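Local coordinates for 450aa long hypothetical fmu protein (Pyrococcus horikoshii, PDB 2YXL), which probably transfers a methyl group from S-adenosylmethionine to carbon 5 of a cytosine in RNA, at residues K321-I326 with A376-P381; V334-P339 with E370-A375; Q366-L371 with E398-W403. One frame throughout, in Å; residues are numbered along the deposited sequence.

Contact 1 of 3, residues K321-I326 with A376-P381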
loop_
_atom_site.group_PDB
_atom_site.type_symbol
_atom_site.label_atom_id
_atom_site.label_comp_id
_atom_site.label_asym_id
_atom_site.label_seq_id
_atom_site.Cartn_x
_atom_site.Cartn_y
_atom_site.Cartn_z
ATOM N N LYS A 321 2.482 25.252 -5.031
ATOM C CA LYS A 321 3.311 26.113 -5.873
ATOM C C LYS A 321 3.412 25.440 -7.243
ATOM O O LYS A 321 3.237 24.224 -7.349
ATOM C CB LYS A 321 4.703 26.303 -5.261
ATOM C CG LYS A 321 4.699 26.785 -3.815
ATOM C CD LYS A 321 6.103 26.783 -3.226
ATOM C CE LYS A 321 6.075 26.780 -1.703
ATOM N NZ LYS A 321 5.496 28.029 -1.130
ATOM N N ALA A 322 3.716 26.223 -8.278
ATOM C CA ALA A 322 3.550 25.802 -9.678
ATOM C C ALA A 322 2.054 25.667 -9.956
ATOM O O ALA A 322 1.443 24.662 -9.577
ATOM C CB ALA A 322 4.294 24.500 -9.978
ATOM N N PRO A 323 1.447 26.676 -10.617
ATOM C CA PRO A 323 1.985 27.860 -11.313
ATOM C C PRO A 323 3.035 28.684 -10.563
ATOM O O PRO A 323 3.217 28.519 -9.357
ATOM C CB PRO A 323 0.736 28.710 -11.558
ATOM C CG PRO A 323 -0.353 27.728 -11.662
ATOM C CD PRO A 323 -0.027 26.657 -10.667
ATOM N N GLU A 324 3.690 29.585 -11.298
ATOM C CA GLU A 324 4.855 30.371 -10.832
ATOM C C GLU A 324 6.012 29.557 -10.219
ATOM O O GLU A 324 6.687 30.006 -9.288
ATOM C CB GLU A 324 4.473 31.621 -9.995
ATOM C CG GLU A 324 3.210 31.546 -9.124
ATOM C CD GLU A 324 3.438 30.896 -7.765
ATOM O OE1 GLU A 324 4.607 30.698 -7.368
ATOM O OE2 GLU A 324 2.437 30.580 -7.090
ATOM N N ILE A 325 6.223 28.361 -10.765
ATOM C CA ILE A 325 7.452 27.589 -10.574
ATOM C C ILE A 325 7.870 27.064 -11.945
ATOM O O ILE A 325 9.041 27.150 -12.326
ATOM C CB ILE A 325 7.278 26.404 -9.574
ATOM C CG1 ILE A 325 7.062 26.903 -8.133
ATOM C CG2 ILE A 325 8.457 25.421 -9.657
ATOM C CD1 ILE A 325 8.269 27.578 -7.471
ATOM N N ILE A 326 6.896 26.534 -12.682
ATOM C CA ILE A 326 7.119 26.011 -14.030
ATOM C C ILE A 326 6.303 26.772 -15.077
ATOM O O ILE A 326 6.569 26.671 -16.277
ATOM C CB ILE A 326 6.820 24.489 -14.119
ATOM C CG1 ILE A 326 5.401 24.178 -13.626
ATOM C CG2 ILE A 326 7.869 23.693 -13.337
ATOM C CD1 ILE A 326 4.860 22.836 -14.086
ATOM N N ALA A 376 -5.528 22.576 -11.967
ATOM C CA ALA A 376 -6.398 23.265 -12.924
ATOM C C ALA A 376 -5.666 24.350 -13.693
ATOM O O ALA A 376 -5.782 24.441 -14.916
ATOM C CB ALA A 376 -7.602 23.859 -12.212
ATOM N N ARG A 377 -4.903 25.159 -12.964
ATOM C CA ARG A 377 -4.223 26.320 -13.532
ATOM C C ARG A 377 -2.986 25.953 -14.361
ATOM O O ARG A 377 -2.444 26.800 -15.074
ATOM C CB ARG A 377 -3.882 27.321 -12.420
ATOM C CG ARG A 377 -5.105 28.039 -11.847
ATOM C CD ARG A 377 -4.907 28.514 -10.408
ATOM N NE ARG A 377 -3.953 29.618 -10.294
ATOM C CZ ARG A 377 -2.893 29.623 -9.487
ATOM N NH1 ARG A 377 -2.640 28.585 -8.697
ATOM N NH2 ARG A 377 -2.087 30.676 -9.462
ATOM N N LEU A 378 -2.558 24.693 -14.276
ATOM C CA LEU A 378 -1.427 24.192 -15.065
ATOM C C LEU A 378 -1.841 23.687 -16.449
ATOM O O LEU A 378 -1.023 23.637 -17.371
ATOM C CB LEU A 378 -0.681 23.086 -14.313
ATOM C CG LEU A 378 0.158 23.438 -13.082
ATOM C CD1 LEU A 378 0.558 22.164 -12.361
ATOM C CD2 LEU A 378 1.391 24.246 -13.446
ATOM N N VAL A 379 -3.115 23.326 -16.585
ATOM C CA VAL A 379 -3.642 22.715 -17.806
ATOM C C VAL A 379 -3.836 23.735 -18.930
ATOM O O VAL A 379 -4.401 24.807 -18.712
ATOM C CB VAL A 379 -4.992 21.992 -17.538
ATOM C CG1 VAL A 379 -5.405 21.153 -18.733
ATOM C CG2 VAL A 379 -4.898 21.113 -16.305
ATOM N N LYS A 380 -3.356 23.385 -20.123
ATOM C CA LYS A 380 -3.600 24.159 -21.343
ATOM C C LYS A 380 -5.081 24.076 -21.733
ATOM O O LYS A 380 -5.756 23.112 -21.369
ATOM C CB LYS A 380 -2.737 23.629 -22.494
ATOM C CG LYS A 380 -1.243 23.829 -22.319
ATOM C CD LYS A 380 -0.482 23.252 -23.501
ATOM C CE LYS A 380 1.019 23.360 -23.302
ATOM N NZ LYS A 380 1.773 22.895 -24.499
ATOM N N PRO A 381 -5.596 25.089 -22.463
ATOM C CA PRO A 381 -6.985 25.064 -22.945
ATOM C C PRO A 381 -7.415 23.722 -23.559
ATOM O O PRO A 381 -8.498 23.227 -23.247
ATOM C CB PRO A 381 -7.004 26.172 -23.997
ATOM C CG PRO A 381 -6.005 27.149 -23.502
ATOM C CD PRO A 381 -4.913 26.340 -22.855
#

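Contact 2 of 3, residues V334-P339 with E370-A375. With SFG (sinefungin), chain B.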
loop_
_atom_site.group_PDB
_atom_site.type_symbol
_atom_site.label_atom_id
_atom_site.label_comp_id
_atom_site.label_asym_id
_atom_site.label_seq_id
_atom_site.Cartn_x
_atom_site.Cartn_y
_atom_site.Cartn_z
ATOM N N VAL A 334 -1.886 16.849 -17.062
ATOM C CA VAL A 334 -1.377 16.678 -15.708
ATOM C C VAL A 334 -2.035 15.485 -15.020
ATOM O O VAL A 334 -3.244 15.270 -15.136
ATOM C CB VAL A 334 -1.534 17.976 -14.851
ATOM C CG1 VAL A 334 -2.974 18.455 -14.838
ATOM C CG2 VAL A 334 -1.024 17.772 -13.422
ATOM N N LEU A 335 -1.216 14.709 -14.319
ATOM C CA LEU A 335 -1.701 13.646 -13.462
ATOM C C LEU A 335 -1.608 14.088 -12.009
ATOM O O LEU A 335 -0.535 14.475 -11.532
ATOM C CB LEU A 335 -0.896 12.360 -13.681
ATOM C CG LEU A 335 -1.069 11.222 -12.667
ATOM C CD1 LEU A 335 -2.436 10.562 -12.789
ATOM C CD2 LEU A 335 0.042 10.198 -12.822
ATOM N N LEU A 336 -2.741 14.049 -11.319
ATOM C CA LEU A 336 -2.755 14.241 -9.880
ATOM C C LEU A 336 -3.156 12.937 -9.196
ATOM O O LEU A 336 -4.340 12.672 -8.956
ATOM C CB LEU A 336 -3.665 15.412 -9.471
ATOM C CG LEU A 336 -3.817 15.763 -7.980
ATOM C CD1 LEU A 336 -2.477 15.854 -7.249
ATOM C CD2 LEU A 336 -4.604 17.056 -7.810
ATOM N N ASP A 337 -2.153 12.111 -8.914
ATOM C CA ASP A 337 -2.347 10.925 -8.100
ATOM C C ASP A 337 -2.200 11.386 -6.659
ATOM O O ASP A 337 -1.128 11.284 -6.056
ATOM C CB ASP A 337 -1.339 9.831 -8.464
ATOM C CG ASP A 337 -1.569 8.546 -7.690
ATOM O OD1 ASP A 337 -2.743 8.152 -7.501
ATOM O OD2 ASP A 337 -0.572 7.921 -7.272
ATOM N N ALA A 338 -3.304 11.905 -6.130
ATOM C CA ALA A 338 -3.307 12.700 -4.906
ATOM C C ALA A 338 -2.934 11.910 -3.664
ATOM O O ALA A 338 -3.314 10.747 -3.535
ATOM C CB ALA A 338 -4.669 13.359 -4.720
ATOM N N PRO A 339 -2.181 12.542 -2.742
ATOM C CA PRO A 339 -2.002 11.946 -1.425
ATOM C C PRO A 339 -3.377 11.719 -0.815
ATOM O O PRO A 339 -4.252 12.582 -0.928
ATOM C CB PRO A 339 -1.233 13.024 -0.646
ATOM C CG PRO A 339 -1.396 14.277 -1.439
ATOM C CD PRO A 339 -1.468 13.826 -2.856
ATOM N N GLU A 370 -6.784 21.753 -2.861
ATOM C CA GLU A 370 -5.807 22.812 -3.149
ATOM C C GLU A 370 -4.712 22.369 -4.127
ATOM O O GLU A 370 -4.110 23.199 -4.808
ATOM C CB GLU A 370 -5.229 23.441 -1.866
ATOM C CG GLU A 370 -4.439 22.503 -0.961
ATOM C CD GLU A 370 -4.242 23.059 0.443
ATOM O OE1 GLU A 370 -5.113 23.816 0.923
ATOM O OE2 GLU A 370 -3.214 22.728 1.074
ATOM N N LEU A 371 -4.472 21.063 -4.201
ATOM C CA LEU A 371 -3.636 20.508 -5.267
ATOM C C LEU A 371 -4.418 20.507 -6.580
ATOM O O LEU A 371 -3.859 20.772 -7.650
ATOM C CB LEU A 371 -3.154 19.098 -4.917
ATOM C CG LEU A 371 -2.167 18.930 -3.756
ATOM C CD1 LEU A 371 -1.999 17.455 -3.426
ATOM C CD2 LEU A 371 -0.818 19.567 -4.053
ATOM N N LEU A 372 -5.718 20.230 -6.475
ATOM C CA LEU A 372 -6.637 20.215 -7.612
ATOM C C LEU A 372 -6.764 21.594 -8.255
ATOM O O LEU A 372 -6.807 21.708 -9.484
ATOM C CB LEU A 372 -8.008 19.701 -7.159
ATOM C CG LEU A 372 -8.924 18.898 -8.084
ATOM C CD1 LEU A 372 -8.163 17.911 -8.966
ATOM C CD2 LEU A 372 -9.974 18.176 -7.244
ATOM N N GLU A 373 -6.820 22.634 -7.418
ATOM C CA GLU A 373 -6.840 24.019 -7.888
ATOM C C GLU A 373 -5.499 24.394 -8.516
ATOM O O GLU A 373 -5.451 25.145 -9.494
ATOM C CB GLU A 373 -7.180 24.985 -6.743
ATOM C CG GLU A 373 -7.526 26.404 -7.203
ATOM C CD GLU A 373 -7.524 27.427 -6.075
ATOM O OE1 GLU A 373 -7.740 27.045 -4.904
ATOM O OE2 GLU A 373 -7.313 28.628 -6.366
ATOM N N SER A 374 -4.417 23.870 -7.943
ATOM C CA SER A 374 -3.078 24.049 -8.494
ATOM C C SER A 374 -2.930 23.314 -9.831
ATOM O O SER A 374 -2.252 23.802 -10.740
ATOM C CB SER A 374 -2.018 23.575 -7.495
ATOM O OG SER A 374 -0.674 23.940 -7.946
ATOM N N ALA A 375 -3.574 22.151 -9.943
ATOM C CA ALA A 375 -3.573 21.367 -11.179
ATOM C C ALA A 375 -4.333 22.081 -12.294
ATOM O O ALA A 375 -3.835 22.187 -13.417
ATOM C CB ALA A 375 -4.160 19.973 -10.938
HETATM N N SFG B . 1.908 8.887 -7.795
HETATM C CA SFG B . 2.850 8.143 -6.939
HETATM C C SFG B . 3.232 6.807 -7.608
HETATM O O SFG B . 4.315 6.285 -7.268
HETATM O OXT SFG B . 2.443 6.338 -8.456
HETATM C CB SFG B . 2.239 7.922 -5.542
HETATM C CG SFG B . 2.033 9.260 -4.807
HETATM C CD SFG B . 1.507 9.082 -3.374
HETATM N NE SFG B . 0.175 8.465 -3.432
HETATM C "C5'" SFG B . 1.358 10.429 -2.631
HETATM C "C4'" SFG B . 2.627 11.318 -2.647
HETATM O "O4'" SFG B . 2.159 12.684 -2.544
HETATM C "C3'" SFG B . 3.560 11.113 -1.440
HETATM O "O3'" SFG B . 4.857 10.730 -1.918
HETATM C "C2'" SFG B . 3.617 12.489 -0.760
HETATM O "O2'" SFG B . 4.945 12.800 -0.321
HETATM C "C1'" SFG B . 3.227 13.412 -1.909
HETATM N N9 SFG B . 2.699 14.744 -1.492
HETATM C C8 SFG B . 1.812 14.984 -0.524
HETATM N N7 SFG B . 1.571 16.293 -0.450
HETATM C C5 SFG B . 2.309 16.895 -1.378
HETATM C C6 SFG B . 2.477 18.222 -1.768
HETATM N N6 SFG B . 1.812 19.201 -1.158
HETATM N N1 SFG B . 3.325 18.502 -2.774
HETATM C C2 SFG B . 3.994 17.535 -3.389
HETATM N N3 SFG B . 3.856 16.262 -3.040
HETATM C C4 SFG B . 3.024 15.912 -2.043
#

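Contact 3 of 3, residues Q366-L371 with E398-W403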
loop_
_atom_site.group_PDB
_atom_site.type_symbol
_atom_site.label_atom_id
_atom_site.label_comp_id
_atom_site.label_asym_id
_atom_site.label_seq_id
_atom_site.Cartn_x
_atom_site.Cartn_y
_atom_site.Cartn_z
ATOM N N GLN A 366 -9.118 18.323 1.998
ATOM C CA GLN A 366 -8.756 19.731 1.790
ATOM C C GLN A 366 -7.452 19.871 0.999
ATOM O O GLN A 366 -7.342 20.746 0.136
ATOM C CB GLN A 366 -8.668 20.493 3.124
ATOM C CG GLN A 366 -8.577 22.022 2.977
ATOM C CD GLN A 366 -8.455 22.762 4.309
ATOM O OE1 GLN A 366 -9.232 23.673 4.597
ATOM N NE2 GLN A 366 -7.473 22.378 5.120
ATOM N N LEU A 367 -6.474 19.012 1.292
ATOM C CA LEU A 367 -5.190 19.026 0.583
ATOM C C LEU A 367 -5.354 18.665 -0.892
ATOM O O LEU A 367 -4.691 19.244 -1.754
ATOM C CB LEU A 367 -4.165 18.100 1.255
ATOM C CG LEU A 367 -2.766 17.981 0.627
ATOM C CD1 LEU A 367 -2.040 19.331 0.546
ATOM C CD2 LEU A 367 -1.919 16.969 1.379
ATOM N N GLN A 368 -6.245 17.717 -1.171
ATOM C CA GLN A 368 -6.547 17.308 -2.541
ATOM C C GLN A 368 -7.172 18.451 -3.341
ATOM O O GLN A 368 -6.836 18.653 -4.511
ATOM C CB GLN A 368 -7.454 16.074 -2.544
ATOM C CG GLN A 368 -6.766 14.800 -2.038
ATOM C CD GLN A 368 -7.719 13.811 -1.379
ATOM O OE1 GLN A 368 -8.939 13.930 -1.483
ATOM N NE2 GLN A 368 -7.156 12.828 -0.688
ATOM N N ARG A 369 -8.063 19.205 -2.696
ATOM C CA ARG A 369 -8.726 20.350 -3.332
ATOM C C ARG A 369 -7.757 21.464 -3.724
ATOM O O ARG A 369 -7.892 22.045 -4.801
ATOM C CB ARG A 369 -9.843 20.907 -2.446
ATOM C CG ARG A 369 -11.062 19.999 -2.326
ATOM C CD ARG A 369 -12.196 20.713 -1.608
ATOM N NE ARG A 369 -13.156 19.782 -1.017
ATOM C CZ ARG A 369 -14.233 20.147 -0.323
ATOM N NH1 ARG A 369 -15.041 19.222 0.177
ATOM N NH2 ARG A 369 -14.509 21.432 -0.129
ATOM N N GLU A 370 -6.784 21.753 -2.861
ATOM C CA GLU A 370 -5.807 22.812 -3.149
ATOM C C GLU A 370 -4.712 22.369 -4.127
ATOM O O GLU A 370 -4.110 23.199 -4.808
ATOM C CB GLU A 370 -5.229 23.441 -1.866
ATOM C CG GLU A 370 -4.439 22.503 -0.961
ATOM C CD GLU A 370 -4.242 23.059 0.443
ATOM O OE1 GLU A 370 -5.113 23.816 0.923
ATOM O OE2 GLU A 370 -3.214 22.728 1.074
ATOM N N LEU A 371 -4.472 21.063 -4.201
ATOM C CA LEU A 371 -3.636 20.508 -5.267
ATOM C C LEU A 371 -4.418 20.507 -6.580
ATOM O O LEU A 371 -3.859 20.772 -7.650
ATOM C CB LEU A 371 -3.154 19.098 -4.917
ATOM C CG LEU A 371 -2.167 18.930 -3.756
ATOM C CD1 LEU A 371 -1.999 17.455 -3.426
ATOM C CD2 LEU A 371 -0.818 19.567 -4.053
ATOM N N GLU A 398 -15.649 11.535 -5.310
ATOM C CA GLU A 398 -16.794 12.147 -5.996
ATOM C C GLU A 398 -17.136 13.538 -5.461
ATOM O O GLU A 398 -17.527 14.424 -6.224
ATOM C CB GLU A 398 -18.027 11.236 -5.929
ATOM C CG GLU A 398 -17.973 10.020 -6.862
ATOM C CD GLU A 398 -17.297 8.799 -6.242
ATOM O OE1 GLU A 398 -17.367 7.712 -6.853
ATOM O OE2 GLU A 398 -16.702 8.914 -5.150
ATOM N N LYS A 399 -16.976 13.716 -4.152
ATOM C CA LYS A 399 -17.199 14.999 -3.486
ATOM C C LYS A 399 -16.205 16.055 -3.972
ATOM O O LYS A 399 -16.591 17.192 -4.247
ATOM C CB LYS A 399 -17.099 14.822 -1.968
ATOM C CG LYS A 399 -17.283 16.085 -1.144
ATOM C CD LYS A 399 -16.909 15.810 0.301
ATOM C CE LYS A 399 -17.372 16.907 1.235
ATOM N NZ LYS A 399 -17.296 16.460 2.653
ATOM N N ASN A 400 -14.935 15.669 -4.087
ATOM C CA ASN A 400 -13.880 16.569 -4.559
ATOM C C ASN A 400 -13.995 16.955 -6.035
ATOM O O ASN A 400 -13.496 18.007 -6.446
ATOM C CB ASN A 400 -12.496 15.976 -4.281
ATOM C CG ASN A 400 -12.015 16.239 -2.865
ATOM O OD1 ASN A 400 -12.647 16.970 -2.097
ATOM N ND2 ASN A 400 -10.878 15.651 -2.515
ATOM N N ILE A 401 -14.647 16.106 -6.827
ATOM C CA ILE A 401 -14.852 16.378 -8.253
ATOM C C ILE A 401 -16.079 17.265 -8.479
ATOM O O ILE A 401 -16.035 18.181 -9.301
ATOM C CB ILE A 401 -14.912 15.067 -9.097
ATOM C CG1 ILE A 401 -13.600 14.280 -8.965
ATOM C CG2 ILE A 401 -15.214 15.355 -10.573
ATOM C CD1 ILE A 401 -12.324 15.085 -9.249
ATOM N N ARG A 402 -17.158 16.997 -7.743
ATOM C CA ARG A 402 -18.355 17.842 -7.781
ATOM C C ARG A 402 -18.030 19.281 -7.394
ATOM O O ARG A 402 -18.565 20.221 -7.981
ATOM C CB ARG A 402 -19.455 17.290 -6.872
ATOM C CG ARG A 402 -20.239 16.136 -7.470
ATOM C CD ARG A 402 -21.523 15.882 -6.693
ATOM N NE ARG A 402 -22.113 14.585 -7.018
ATOM C CZ ARG A 402 -21.807 13.443 -6.405
ATOM N NH1 ARG A 402 -22.397 12.314 -6.774
ATOM N NH2 ARG A 402 -20.911 13.424 -5.426
ATOM N N TRP A 403 -17.147 19.438 -6.407
ATOM C CA TRP A 403 -16.636 20.746 -6.010
ATOM C C TRP A 403 -15.840 21.386 -7.144
ATOM O O TRP A 403 -16.013 22.572 -7.439
ATOM C CB TRP A 403 -15.767 20.633 -4.750
ATOM C CG TRP A 403 -15.039 21.906 -4.414
ATOM C CD1 TRP A 403 -15.528 22.969 -3.709
ATOM C CD2 TRP A 403 -13.697 22.252 -4.783
ATOM N NE1 TRP A 403 -14.574 23.953 -3.612
ATOM C CE2 TRP A 403 -13.440 23.542 -4.262
ATOM C CE3 TRP A 403 -12.685 21.598 -5.503
ATOM C CZ2 TRP A 403 -12.212 24.191 -4.436
ATOM C CZ3 TRP A 403 -11.464 22.245 -5.677
ATOM C CH2 TRP A 403 -11.240 23.530 -5.145
#

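Contact 1 of 3, residues K321-I326 with A376-P381
In the Rossmann-like methyltransferase domain, the loop after strand 312-315 meets the turn that follows helix 361-376, Pro-323 packing against Arg-377 and Leu-378. The peptide before Pro-323 is cis, and CB of Pro-323 is directed at this turn. CG of Pro-323 sits over the centre of the Arg-377 guanidinium, 3.8 Å above the plane, and also lies 3.6 Å from Arg-377 CB. The arginine chain bends at chi3 (70°), bringing NE round so that the guanidinium can cover the proline; NE also forms a long, weak ion pair with Glu-328. An arginine suits this margin because its flat cation can lie over an apolar ring while its N-H groups, in the plane, are available at the rim.

Deeper in, CD2 of Leu-378 is 3.7 Å from Pro-323 N and 3.8 Å from Ile-326 CD1, the two branched side chains crossing at about a right angle. Ile-326 also packs on Tyr-288 and Phe-290, and Ala-322 on Phe-290, so small and branched apolar residues tie the loop to the sheet. The loop thus packs on the link between helix 361-376 and strand 379-380 of a Rossmann-like alpha/beta domain.

Contact 2 of 3, residues V334-P339 with E370-A375
OD2 of Asp-337 is gripped by two groups: the alpha-amino N of sinefungin donates a hydrogen bond to it at 2.7 Å, and Lys-273 NZ forms a salt bridge with it. The other oxygen, OD1, is hydrogen-bonded to Thr-388 OG1, so both ends of the carboxylate are held. The lysine would probably favour the charged carboxylate, a fitting mate for an ammonium group.

Behind this site, strand 334-337 and helix 370-375 run nearly antiparallel (175°), their axes 9.6 Å apart, and the join between them is apolar. Leu-336 drives CD2 against the helix, 3.6 Å from Leu-372 N and 3.8 Å from Leu-371 CB; its side chain crosses that of Leu-371 at about a right angle. Val-334 meets the small Ala-375, whose methyl lets the strand come near. Pro-339 and Leu-371 reach tip to tip, CD to CD1 at 3.7 Å, and both also face the ligand: Pro-339 CG lies 3.4 Å from sinefungin C8, and Leu-371 CD2 is 3.9 Å from sinefungin N6. Strand 331-337, helix 361-376 and the parallel strand 383-389 make the beta-alpha-beta crossover characteristic of class I methyltransferases, with the cofactor pocket at the strand's C-terminal end.

Contact 3 of 3, residues Q366-L371 with E398-W403
Arg-369 reaches across from helix 361-376 to helix 398-407 and carries most of the contact, through polar and aromatic interactions. The polar one is a hydrogen bond from NE to Asn-400 OD1, 3.1 Å long and fairly straight at 160°. The acceptor lies near the guanidinium plane, while the two flat groups stand at 90° to each other. Asn-400 ND2 comes close to Gln-368 OE1, but at a poor angle for bonding; NE2 of Gln-368 is instead hydrogen-bonded to Pro-339 O and Glu-396 OE1.

Against Trp-403 the same arginine makes two contacts over one ring face. The chain, extended from CG to NE, runs over the broad indole, CD above the six-membered ring in a CH-pi contact, with Arg-369 CD 3.8 Å from Trp-403 CD2. CZ lies over the five-membered ring, a cation-pi contact. The methylenes of Lys-399 come to the edge of the guanidinium, CE 3.5 Å from Arg-369 NH1. The like charges, Arg-369 NH1 and Lys-399 NZ, are 4.3 Å apart, a repulsion probably eased by the long, weak ion pair of Lys-399 NZ with Glu-395. An alanine in place of Arg-369 would probably uncover much of the indole face and leave Asn-400 OD1 without its NE donor. With axes 10.4 Å apart at -37°, this is the packing of neighbouring helices flanking a Rossmann-like sheet.

In the fold
All three contacts lie in the methyltransferase domain; contacts 2 and 3 share helix 361-376, and contact 1 lies on the link that follows it. Along the chain come loop 321-326, segment 334-339 (the end of strand 331-337 and the loop after it), the helix, its exit 376-381, and finally helix 398-407. Contact 2 thus falls between the two halves of contact 1, whereas contact 3 alternates with contact 1. Centres of contacts 2 and 3 are 9 Å apart, of 1 and 2 11 Å, and of 1 and 3 17 Å. Loop 321-326 also touches Ser-374 of the helix, through Ala-322 O and Pro-323 CD. Gln-368 NE2 bonds to Pro-339 O, joining contact 3 to the sinefungin pocket that Pro-339 and Leu-371 line.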